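PDB 4F43: protelomerase, which probably cuts replicated telomere junctions and rejoins the strands to form the closed hairpin ends of the linear chromosome of Agrobacterium tumefaciens. Local coordinates for residues 174-179 against 274-279. The protein carries 1 engineered substitution. Sequence-based numbering, arbitrary orientation.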
# COMPACT_ATOMS: atom_id res chain seq x y z
N SER A 174 -9.16 13.12 22.88
CA SER A 174 -9.45 11.71 23.09
C SER A 174 -8.16 10.97 23.40
O SER A 174 -7.13 11.20 22.77
CB SER A 174 -10.13 11.11 21.86
OG SER A 174 -10.50 9.76 22.09
N LYS A 175 -8.21 10.08 24.39
CA LYS A 175 -7.03 9.36 24.83
C LYS A 175 -6.66 8.24 23.87
O LYS A 175 -5.48 7.96 23.66
CB LYS A 175 -7.23 8.81 26.24
CG LYS A 175 -5.99 8.18 26.84
CD LYS A 175 -6.22 7.77 28.28
CE LYS A 175 -4.94 7.22 28.90
NZ LYS A 175 -5.12 6.87 30.34
N TRP A 176 -7.66 7.61 23.27
CA TRP A 176 -7.43 6.45 22.41
C TRP A 176 -7.95 6.61 20.99
O TRP A 176 -8.46 5.66 20.40
CB TRP A 176 -8.02 5.19 23.06
CG TRP A 176 -7.45 4.89 24.41
CD1 TRP A 176 -7.91 5.35 25.61
CD2 TRP A 176 -6.32 4.07 24.70
NE1 TRP A 176 -7.12 4.87 26.63
CE2 TRP A 176 -6.14 4.07 26.10
CE3 TRP A 176 -5.43 3.32 23.91
CZ2 TRP A 176 -5.12 3.37 26.73
CZ3 TRP A 176 -4.42 2.62 24.54
CH2 TRP A 176 -4.27 2.65 25.93
N SER A 177 -7.82 7.82 20.44
CA SER A 177 -8.19 8.07 19.04
C SER A 177 -7.61 9.39 18.54
O SER A 177 -7.50 10.35 19.30
CB SER A 177 -9.70 8.06 18.85
OG SER A 177 -10.28 9.28 19.28
N ILE A 178 -7.24 9.42 17.26
CA ILE A 178 -6.73 10.63 16.63
C ILE A 178 -7.40 10.84 15.27
O ILE A 178 -8.26 10.06 14.87
CB ILE A 178 -5.20 10.55 16.41
CG1 ILE A 178 -4.85 9.42 15.44
CG2 ILE A 178 -4.48 10.36 17.74
CD1 ILE A 178 -3.37 9.25 15.22
N LEU A 179 -7.01 11.91 14.58
CA LEU A 179 -7.52 12.18 13.24
C LEU A 179 -6.45 11.87 12.20
O LEU A 179 -5.26 11.85 12.51
CB LEU A 179 -7.99 13.63 13.12
CG LEU A 179 -9.04 14.10 14.13
CD1 LEU A 179 -9.43 15.54 13.87
CD2 LEU A 179 -10.26 13.19 14.10
N HIS A 274 -10.74 -5.75 18.72
CA HIS A 274 -10.82 -6.50 19.97
C HIS A 274 -11.06 -5.59 21.17
O HIS A 274 -11.59 -6.02 22.19
CB HIS A 274 -9.53 -7.31 20.18
CG HIS A 274 -9.59 -8.24 21.35
ND1 HIS A 274 -9.31 -7.83 22.64
CD2 HIS A 274 -9.87 -9.56 21.42
CE1 HIS A 274 -9.43 -8.86 23.46
NE2 HIS A 274 -9.77 -9.92 22.74
N ASN A 275 -10.67 -4.32 21.05
CA ASN A 275 -10.77 -3.39 22.17
C ASN A 275 -11.88 -2.34 22.08
O ASN A 275 -12.55 -2.06 23.07
CB ASN A 275 -9.42 -2.69 22.41
CG ASN A 275 -8.38 -3.62 23.00
OD1 ASN A 275 -8.42 -4.84 22.79
ND2 ASN A 275 -7.44 -3.06 23.75
N PHE A 276 -12.06 -1.75 20.90
CA PHE A 276 -12.90 -0.56 20.78
C PHE A 276 -14.23 -0.76 20.06
O PHE A 276 -15.08 0.14 20.06
CB PHE A 276 -12.12 0.57 20.10
CG PHE A 276 -10.81 0.88 20.76
CD1 PHE A 276 -10.75 1.72 21.86
CD2 PHE A 276 -9.63 0.34 20.27
CE1 PHE A 276 -9.55 2.01 22.46
CE2 PHE A 276 -8.42 0.63 20.87
CZ PHE A 276 -8.38 1.47 21.97
N ALA A 277 -14.42 -1.92 19.45
CA ALA A 277 -15.59 -2.16 18.60
C ALA A 277 -16.92 -2.11 19.35
O ALA A 277 -17.13 -2.87 20.30
CB ALA A 277 -15.45 -3.47 17.85
N PRO A 278 -17.83 -1.22 18.90
CA PRO A 278 -19.20 -1.11 19.40
C PRO A 278 -19.98 -2.41 19.21
O PRO A 278 -19.59 -3.24 18.39
CB PRO A 278 -19.79 0.00 18.53
CG PRO A 278 -18.62 0.83 18.13
CD PRO A 278 -17.51 -0.17 17.93
N PRO A 279 -21.08 -2.59 19.96
CA PRO A 279 -21.84 -3.85 19.92
C PRO A 279 -22.78 -3.97 18.72
O PRO A 279 -23.24 -5.07 18.43
CB PRO A 279 -22.65 -3.80 21.21
CG PRO A 279 -22.87 -2.35 21.44
CD PRO A 279 -21.62 -1.67 20.98
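Trp-176 and Phe-276 are the two residues that touch here, and their CA atoms are the nearest across the segments at 9.0 Å. Segment 174-179 turns a corner at Lys-175 and Trp-176 and then runs on as a strand. Segment 274-279 leads from helix 263-276 into the loop of Ala-277 to Pro-279. No hydrogen bond crosses between them, and the side chains do all the bridging. Both CB atoms point toward the opposite segment.

The closest approach is Trp-176 CB to Phe-276 CE1, 3.6 Å. Phe-276 CZ lies 4.0 Å from Trp-176 CE3, which sits at the edge of the phenyl ring and in its plane. The CE1-CZ side of the phenyl ring thus meets Trp-176 CB and, more loosely, CG and CE3 of the indole. Phe-276 CG is anti to the carbonyl carbon (chi1 -54°), which carries CE1 and CZ out to Trp-176. The two side chains cross at about a right angle. The five-membered ring of Trp-176 and the phenyl ring are inclined by 42°. Asn-275 CB lies over one face of the phenyl ring, toward its rim, and Leu-203 also touches Phe-276.

Each segment has its own polar link. Ser-174 OG and Ser-177 OG are hydrogen-bonded at 2.9 Å across the corner. His-274 ND1 donates to Asn-275 OD1 at 3.1 Å, and the acceptor lies in the imidazole plane. The Ser-174 carbonyl is also bound by Ser-206 OG, which ties the corner to helix 206-217.

The contact is small and apolar, burying 99 Å² at the surface of the telomere resolvase catalytic domain. It joins helix 263-276 to the short connection between strands 172-174 and 177-180, which both pair with strand 165-169 in the antiparallel sheet.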